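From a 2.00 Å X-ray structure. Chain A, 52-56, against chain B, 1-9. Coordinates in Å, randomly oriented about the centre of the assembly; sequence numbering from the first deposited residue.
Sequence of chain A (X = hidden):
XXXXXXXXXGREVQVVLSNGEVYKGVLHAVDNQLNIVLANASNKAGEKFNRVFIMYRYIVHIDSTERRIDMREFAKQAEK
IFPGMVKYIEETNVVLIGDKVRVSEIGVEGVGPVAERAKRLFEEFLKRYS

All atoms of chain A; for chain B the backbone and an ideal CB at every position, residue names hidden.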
ATOM      1  N   VAL A  52       2.634  30.226  -1.555  1.00 21.84           N
ATOM      2  CA  VAL A  52       3.145  29.216  -2.461  1.00 20.95           C
ATOM      3  C   VAL A  52       2.947  27.859  -1.756  1.00 21.11           C
ATOM      4  O   VAL A  52       3.550  27.600  -0.700  1.00 21.88           O
ATOM      5  CB  VAL A  52       4.621  29.428  -2.788  1.00 20.62           C
ATOM      6  CG1 VAL A  52       5.134  28.256  -3.627  1.00 18.21           C
ATOM      7  CG2 VAL A  52       4.783  30.796  -3.577  1.00 25.21           C
ATOM      8  N   PHE A  53       2.071  27.054  -2.343  1.00 20.28           N
ATOM      9  CA  PHE A  53       1.675  25.713  -1.876  1.00 21.13           C
ATOM     10  C   PHE A  53       2.507  24.716  -2.659  1.00 19.79           C
ATOM     11  O   PHE A  53       2.254  24.489  -3.849  1.00 19.92           O
ATOM     12  CB  PHE A  53       0.182  25.523  -2.170  1.00 21.78           C
ATOM     13  CG  PHE A  53      -0.692  26.575  -1.529  1.00 22.54           C
ATOM     14  CD1 PHE A  53      -1.220  27.642  -2.283  1.00 23.05           C
ATOM     15  CD2 PHE A  53      -0.989  26.508  -0.174  1.00 23.00           C
ATOM     16  CE1 PHE A  53      -2.028  28.616  -1.692  1.00 22.63           C
ATOM     17  CE2 PHE A  53      -1.801  27.484   0.442  1.00 25.58           C
ATOM     18  CZ  PHE A  53      -2.327  28.553  -0.331  1.00 24.50           C
ATOM     19  N   ILE A  54       3.496  24.146  -1.987  1.00 19.66           N
ATOM     20  CA  ILE A  54       4.455  23.251  -2.594  1.00 21.89           C
ATOM     21  C   ILE A  54       4.189  21.790  -2.297  1.00 21.63           C
ATOM     22  O   ILE A  54       4.234  21.381  -1.126  1.00 21.93           O
ATOM     23  CB  ILE A  54       5.900  23.604  -2.092  1.00 22.18           C
ATOM     24  CG1 ILE A  54       6.162  25.109  -2.245  1.00 22.67           C
ATOM     25  CG2 ILE A  54       6.959  22.852  -2.893  1.00 20.59           C
ATOM     26  CD1 ILE A  54       7.620  25.525  -1.794  1.00 21.93           C
HETATM   27  N   MSE A  55       3.963  21.013  -3.358  1.00 19.70           N
HETATM   28  CA  MSE A  55       3.677  19.574  -3.251  1.00 21.43           C
HETATM   29  C   MSE A  55       4.934  18.814  -2.827  1.00 22.16           C
HETATM   30  O   MSE A  55       5.996  18.920  -3.462  1.00 18.57           O
HETATM   31  CB  MSE A  55       3.204  19.032  -4.597  1.00 20.87           C
HETATM   32  CG  MSE A  55       2.049  19.824  -5.155  1.00 22.07           C
HETATM   33 SE   MSE A  55       0.301  19.390  -4.413  0.77 25.15          SE
HETATM   34  CE  MSE A  55      -0.302  17.925  -5.532  1.00 23.28           C
ATOM     35  N   TYR A  56       4.802  17.972  -1.804  1.00 22.08           N
ATOM     36  CA  TYR A  56       5.995  17.288  -1.309  1.00 22.21           C
ATOM     37  C   TYR A  56       6.825  16.487  -2.329  1.00 22.51           C
ATOM     38  O   TYR A  56       8.062  16.458  -2.216  1.00 22.50           O
ATOM     39  CB  TYR A  56       5.623  16.409  -0.077  1.00 21.46           C
ATOM     40  CG  TYR A  56       4.928  15.126  -0.425  1.00 22.93           C
ATOM     41  CD1 TYR A  56       5.669  13.968  -0.696  1.00 24.42           C
ATOM     42  CD2 TYR A  56       3.534  15.054  -0.490  1.00 23.15           C
ATOM     43  CE1 TYR A  56       5.033  12.763  -1.014  1.00 27.57           C
ATOM     44  CE2 TYR A  56       2.877  13.844  -0.820  1.00 24.49           C
ATOM     45  CZ  TYR A  56       3.637  12.718  -1.074  1.00 28.36           C
ATOM     46  OH  TYR A  56       3.033  11.531  -1.414  1.00 34.67           O
TER
ATOM     47  N   UNK B   1      -2.366  20.705   2.000  1.00 25.33           N
ATOM     48  CA  UNK B   1      -3.002  22.033   2.071  1.00 24.26           C
ATOM     49  C   UNK B   1      -4.353  22.022   1.384  1.00 24.99           C
ATOM     50  O   UNK B   1      -4.799  23.025   0.816  1.00 26.50           O
ATOM     51  CB  UNK B   1      -2.106  23.099   1.436  1.00 24.26           C
ATOM     52  N   UNK B   2      -5.029  20.886   1.450  1.00 23.11           N
ATOM     53  CA  UNK B   2      -6.357  20.792   0.851  1.00 22.32           C
ATOM     54  C   UNK B   2      -7.294  21.857   1.417  1.00 23.89           C
ATOM     55  O   UNK B   2      -8.070  22.469   0.679  1.00 21.34           O
ATOM     56  CB  UNK B   2      -6.945  19.398   1.080  1.00 22.32           C
ATOM     57  N   UNK B   3      -7.225  22.075   2.735  1.00 24.16           N
ATOM     58  CA  UNK B   3      -8.098  23.051   3.379  1.00 25.41           C
ATOM     59  C   UNK B   3      -7.762  24.482   2.942  1.00 25.98           C
ATOM     60  O   UNK B   3      -8.659  25.297   2.687  1.00 24.80           O
ATOM     61  CB  UNK B   3      -7.990  22.928   4.900  1.00 25.41           C
ATOM     62  N   UNK B   4      -6.471  24.797   2.871  1.00 25.03           N
ATOM     63  CA  UNK B   4      -6.111  26.134   2.436  1.00 25.95           C
ATOM     64  C   UNK B   4      -6.586  26.385   1.014  1.00 25.37           C
ATOM     65  O   UNK B   4      -7.102  27.494   0.718  1.00 27.23           O
ATOM     66  CB  UNK B   4      -4.598  26.340   2.535  1.00 25.95           C
ATOM     67  N   UNK B   5      -6.409  25.402   0.132  1.00 22.98           N
ATOM     68  CA  UNK B   5      -6.815  25.560  -1.260  1.00 24.53           C
ATOM     69  C   UNK B   5      -8.300  25.720  -1.380  1.00 25.26           C
ATOM     70  O   UNK B   5      -8.797  26.466  -2.243  1.00 24.80           O
ATOM     71  CB  UNK B   5      -6.354  24.367  -2.099  1.00 24.53           C
ATOM     72  N   UNK B   6      -9.032  25.014  -0.528  1.00 23.68           N
ATOM     73  CA  UNK B   6     -10.456  25.194  -0.577  1.00 25.65           C
ATOM     74  C   UNK B   6     -10.861  26.619  -0.323  1.00 24.49           C
ATOM     75  O   UNK B   6     -11.829  27.090  -0.909  1.00 25.28           O
ATOM     76  CB  UNK B   6     -11.138  24.270   0.434  1.00 25.65           C
ATOM     77  N   UNK B   7     -10.136  27.303   0.550  1.00 24.55           N
ATOM     78  CA  UNK B   7     -10.454  28.695   0.855  1.00 26.48           C
ATOM     79  C   UNK B   7     -10.239  29.574  -0.403  1.00 26.86           C
ATOM     80  O   UNK B   7     -10.745  30.680  -0.441  1.00 29.29           O
ATOM     81  CB  UNK B   7      -9.594  29.194   2.018  1.00 26.48           C
ATOM     82  N   UNK B   8      -9.492  29.077  -1.408  1.00 26.29           N
ATOM     83  CA  UNK B   8      -9.244  29.816  -2.678  1.00 25.23           C
ATOM     84  C   UNK B   8     -10.179  29.425  -3.848  1.00 24.72           C
ATOM     85  O   UNK B   8     -10.053  29.942  -4.960  1.00 25.82           O
ATOM     86  CB  UNK B   8      -7.796  29.585  -3.115  1.00 25.23           C
ATOM     87  N   UNK B   9     -11.113  28.501  -3.626  1.00 25.39           N
ATOM     88  CA  UNK B   9     -12.064  28.159  -4.670  1.00 25.16           C
ATOM     89  C   UNK B   9     -12.716  29.477  -5.228  1.00 25.10           C
ATOM     90  O   UNK B   9     -13.162  30.352  -4.454  1.00 21.81           O
ATOM     91  CB  UNK B   9     -13.124  27.201  -4.122  1.00 25.16           C
TER

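Position 1 of chain B starts the stretch opposite Phe53(A), the two CA atoms 7.1 Å apart. Its CA-to-CB bond points toward chain A, and the ideal CB already lies 3.9 Å from CD2 of Phe53(A). Beyond it chain A offers the CB of Phe53(A), the carbonyl of Ile54(A) and the selenium of Met55(A), a largely apolar site that would suit a long or flat side chain such as leucine, methionine or an aromatic. The deposited residue is Phe1(B), with chi1 at 36°. CB of Phe53(A) sits over one face of its ring, 3.6 Å from the centroid and 7° off the normal, a CH-pi contact. The two rings meet obliquely, centroids 5.4 Å apart and planes at 59°. Near the ring plane, O of Ile54(A) approaches CE2 of Phe1(B) to 3.4 Å, bringing a carbonyl oxygen to the weakly positive ring edge, while SE of selenomethionine Met55(A) lies 3.5 Å from CZ of Phe1(B).

Positions 2 and 3 have helical backbone angles and CB atoms out of reach of this strand, so chain A places little demand on them; they are Val2(B) and Ala3(B).

Position 4, one turn on, again points toward chain A, its ideal CB 3.7 Å from CE2 of Phe53(A). Aliphatic side chains would fit, as would a polar one whose end turns aside. It is Glu4(B): its CB packs 3.6 Å from CE2 of Phe53(A), and the carboxylate leads away, so the ring meets the aliphatic base.

At position 5 the CB points sideways and nothing of chain A lies within 5.5 Å of it. Only a side chain of some length could reach the Phe53(A) ring, which favours leucine or methionine. Leu5(B) does so: its CD2 lies over one face of that ring, 4.1 Å from the centroid. The backbone N of Leu5(B) donates a hydrogen bond to O of Phe1(B) at 3.0 Å, linking two of the residues that contact the Phe53(A) ring.

Positions 6 and 7 are out of reach and could be polar; they are Asn6(B) and Asn7(B). A type I turn begins at position 6 and runs to position 9.

Position 8 points toward chain A from a distance, with the far end of the Phe53(A) ring ahead, so a branched or long apolar residue is suitable. Leu8(B) extends CD1 to 3.8 Å from CE1 of Phe53(A).

Position 9 is remote and unconstrained by chain A. Leu9(B) closes the turn, its N bonding to O of Asn6(B) at 3.1 Å.

Chain B (1-9) FVAELNNLL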
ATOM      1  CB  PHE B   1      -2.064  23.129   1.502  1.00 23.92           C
ATOM      2  CG  PHE B   1      -1.239  22.683   0.340  1.00 22.03           C
ATOM      3  CD1 PHE B   1      -1.850  22.333  -0.865  1.00 21.64           C
ATOM      4  CD2 PHE B   1       0.154  22.594   0.447  1.00 23.38           C
ATOM      5  CE1 PHE B   1      -1.091  21.900  -1.962  1.00 22.38           C
ATOM      6  CE2 PHE B   1       0.945  22.149  -0.670  1.00 23.86           C
ATOM      7  CZ  PHE B   1       0.306  21.809  -1.860  1.00 23.08           C
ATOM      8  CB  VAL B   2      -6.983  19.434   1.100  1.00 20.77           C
ATOM      9  CG1 VAL B   2      -8.437  19.442   0.664  1.00 19.94           C
ATOM     10  CG2 VAL B   2      -6.222  18.384   0.314  1.00 21.14           C
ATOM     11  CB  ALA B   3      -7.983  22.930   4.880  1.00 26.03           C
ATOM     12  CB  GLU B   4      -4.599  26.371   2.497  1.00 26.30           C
ATOM     13  CG  GLU B   4      -4.099  26.599   3.890  1.00 31.85           C
ATOM     14  CD  GLU B   4      -3.666  25.310   4.628  1.00 34.93           C
ATOM     15  OE1 GLU B   4      -4.219  24.197   4.392  1.00 35.25           O
ATOM     16  OE2 GLU B   4      -2.755  25.449   5.472  1.00 37.43           O
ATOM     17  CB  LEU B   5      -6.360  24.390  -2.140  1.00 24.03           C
ATOM     18  CG  LEU B   5      -4.860  24.412  -2.467  1.00 24.56           C
ATOM     19  CD1 LEU B   5      -4.495  23.252  -3.476  1.00 22.17           C
ATOM     20  CD2 LEU B   5      -4.503  25.762  -3.022  1.00 22.27           C
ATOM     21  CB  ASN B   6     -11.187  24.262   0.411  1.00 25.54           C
ATOM     22  CG  ASN B   6     -11.558  22.984  -0.246  1.00 27.57           C
ATOM     23  OD1 ASN B   6     -10.722  22.081  -0.410  1.00 31.09           O
ATOM     24  ND2 ASN B   6     -12.790  22.902  -0.696  1.00 28.00           N
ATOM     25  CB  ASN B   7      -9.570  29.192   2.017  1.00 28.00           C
ATOM     26  CG  ASN B   7      -9.812  30.673   2.371  1.00 29.35           C
ATOM     27  OD1 ASN B   7      -8.905  31.508   2.303  1.00 31.55           O
ATOM     28  ND2 ASN B   7     -11.015  30.981   2.761  1.00 29.15           N
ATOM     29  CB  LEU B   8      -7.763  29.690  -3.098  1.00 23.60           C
ATOM     30  CG  LEU B   8      -6.751  30.280  -2.082  1.00 22.85           C
ATOM     31  CD1 LEU B   8      -5.339  30.154  -2.655  1.00 20.84           C
ATOM     32  CD2 LEU B   8      -7.108  31.758  -1.791  1.00 23.06           C
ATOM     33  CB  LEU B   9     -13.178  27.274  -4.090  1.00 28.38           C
ATOM     34  CG  LEU B   9     -13.222  25.725  -4.110  1.00 28.71           C
ATOM     35  CD1 LEU B   9     -12.089  25.178  -4.900  1.00 29.64           C
ATOM     36  CD2 LEU B   9     -13.224  25.186  -2.716  1.00 29.49           C
TER
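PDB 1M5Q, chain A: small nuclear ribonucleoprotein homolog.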